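Local coordinates for YkuI protein (Bacillus subtilis, PDB 2BAS) that probably acts in cyclic di-GMP signalling, pairing an EAL domain of the phosphodiesterase family with a C-terminal signalling domain, at residues 91-96 and 127-132. Numbering follows the deposited sequence.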
# COMPACT_ATOMS: atom_id res chain seq x y z
N ARG A 91 -1.16 19.74 -33.87
CA ARG A 91 -1.93 19.30 -35.03
C ARG A 91 -2.79 18.09 -34.65
O ARG A 91 -4.01 18.10 -34.85
CB ARG A 91 -1.02 19.01 -36.23
CG ARG A 91 -1.76 18.70 -37.55
CD ARG A 91 -2.45 19.93 -38.14
NE ARG A 91 -1.48 20.84 -38.71
CZ ARG A 91 -1.15 20.89 -40.00
NH1 ARG A 91 -0.24 21.76 -40.43
NH2 ARG A 91 -1.73 20.07 -40.87
N ILE A 92 -2.17 17.08 -34.06
CA ILE A 92 -2.90 15.88 -33.64
C ILE A 92 -4.07 16.19 -32.72
O ILE A 92 -5.19 15.76 -32.99
CB ILE A 92 -1.97 14.86 -32.96
CG1 ILE A 92 -0.88 14.40 -33.92
CG2 ILE A 92 -2.76 13.67 -32.43
CD1 ILE A 92 0.29 13.74 -33.20
N ILE A 93 -3.82 16.91 -31.62
CA ILE A 93 -4.84 17.24 -30.62
C ILE A 93 -6.06 17.92 -31.22
O ILE A 93 -7.20 17.51 -30.97
CB ILE A 93 -4.29 18.12 -29.48
CG1 ILE A 93 -3.11 17.44 -28.78
CG2 ILE A 93 -5.37 18.41 -28.45
CD1 ILE A 93 -2.25 18.38 -27.94
N ARG A 94 -5.82 18.97 -32.02
CA ARG A 94 -6.89 19.72 -32.66
C ARG A 94 -7.76 18.87 -33.59
O ARG A 94 -8.99 18.98 -33.56
CB ARG A 94 -6.33 20.93 -33.40
CG ARG A 94 -5.84 22.01 -32.46
CD ARG A 94 -5.11 23.12 -33.20
NE ARG A 94 -4.53 24.05 -32.23
CZ ARG A 94 -5.16 25.09 -31.70
NH1 ARG A 94 -6.41 25.39 -32.05
NH2 ARG A 94 -4.53 25.85 -30.81
N GLN A 95 -7.15 18.02 -34.40
CA GLN A 95 -7.92 17.11 -35.24
C GLN A 95 -8.79 16.20 -34.39
O GLN A 95 -9.94 15.95 -34.73
CB GLN A 95 -7.00 16.24 -36.09
CG GLN A 95 -6.36 16.96 -37.25
CD GLN A 95 -5.48 16.03 -38.05
OE1 GLN A 95 -5.93 15.01 -38.57
NE2 GLN A 95 -4.21 16.38 -38.14
N ALA A 96 -8.23 15.72 -33.28
CA ALA A 96 -8.93 14.80 -32.42
C ALA A 96 -10.11 15.45 -31.71
O ALA A 96 -11.19 14.88 -31.67
CB ALA A 96 -7.98 14.18 -31.42
N LEU A 127 -3.69 24.83 -21.74
CA LEU A 127 -4.97 25.14 -21.11
C LEU A 127 -5.74 26.10 -22.03
O LEU A 127 -6.96 25.98 -22.17
CB LEU A 127 -4.77 25.74 -19.72
CG LEU A 127 -5.99 26.12 -18.86
CD1 LEU A 127 -6.89 24.93 -18.57
CD2 LEU A 127 -5.54 26.78 -17.56
N GLU A 128 -5.01 27.04 -22.65
CA GLU A 128 -5.58 27.96 -23.65
C GLU A 128 -6.19 27.14 -24.79
O GLU A 128 -7.31 27.43 -25.23
CB GLU A 128 -4.52 28.95 -24.19
CG GLU A 128 -4.07 30.09 -23.23
CD GLU A 128 -3.06 31.09 -23.86
OE1 GLU A 128 -2.11 30.67 -24.57
OE2 GLU A 128 -3.19 32.32 -23.62
N LEU A 129 -5.47 26.12 -25.26
CA LEU A 129 -5.99 25.21 -26.28
C LEU A 129 -7.24 24.50 -25.79
O LEU A 129 -8.18 24.32 -26.57
CB LEU A 129 -4.95 24.18 -26.72
CG LEU A 129 -5.40 23.04 -27.64
CD1 LEU A 129 -6.13 23.56 -28.88
CD2 LEU A 129 -4.23 22.19 -28.05
N LEU A 130 -7.26 24.12 -24.52
CA LEU A 130 -8.42 23.43 -23.95
C LEU A 130 -9.64 24.34 -23.87
O LEU A 130 -10.75 23.92 -24.20
CB LEU A 130 -8.09 22.83 -22.58
CG LEU A 130 -7.12 21.64 -22.53
CD1 LEU A 130 -6.90 21.18 -21.08
CD2 LEU A 130 -7.58 20.46 -23.39
N LYS A 131 -9.42 25.59 -23.46
CA LYS A 131 -10.49 26.59 -23.32
C LYS A 131 -11.19 26.94 -24.63
O LYS A 131 -12.37 27.30 -24.63
CB LYS A 131 -9.95 27.85 -22.65
CG LYS A 131 -9.69 27.70 -21.13
CD LYS A 131 -8.93 28.89 -20.57
CE LYS A 131 -8.91 28.89 -19.05
NZ LYS A 131 -10.26 29.20 -18.49
N GLU A 132 -10.47 26.83 -25.75
CA GLU A 132 -11.02 27.10 -27.08
C GLU A 132 -12.08 26.07 -27.44
O GLU A 132 -13.10 26.40 -28.06
CB GLU A 132 -9.90 27.10 -28.13
CG GLU A 132 -10.37 27.35 -29.56
CD GLU A 132 -9.37 26.90 -30.61
OE1 GLU A 132 -8.16 26.78 -30.29
OE2 GLU A 132 -9.79 26.65 -31.76
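L129 reaches across to helix 82-100 with both of its methyl branches, and each finds a different kind of surface. L129 CD2 meets I93 CG2 at 4.0 Å, an apolar touch on the buried side of the interface, where two branched aliphatic side chains can fill space without any polar group to satisfy. I93 leans on F126 as well, one residue before the segment 127-132. The other branch, L129 CD1, sits over the centre of one face of the R94 guanidinium, 3.4 Å from R94 CZ, and also touches the aliphatic stem at R94 CG. Placing CG anti to the backbone N (chi1 171°) turns this leucine out toward the neighbouring helix, with its fork straddling I93 and R94.

The axes of segments 91-96 and 127-132 run nearly parallel, inclined by 19° and 11.5 Å apart at closest approach. Both segments belong to the EAL domain, a variant of the TIM barrel. The contact packs helix 82-100 beside helix 124-135, neighbouring helices of the outer layer, and helix 124-135 is the connection in the beta-alpha-beta crossover from strand 108-112 to the parallel strand 143-147.

One turn beyond L129, E132 supplies the charge that R94 calls for. R94 is long enough to lie across the gap, its chain extended from CG to NE, and its NH1 donates to E132 OE1 at 2.8 Å in a salt bridge. The acceptor uses its syn lone pair, but the bond is bent, with an N-H...O angle of 146°, and the guanidinium and carboxylate planes are clearly tilted against each other. E132 has a second partner, K136, in a long, weak ion pair through OE2; Y133 touches R94 too.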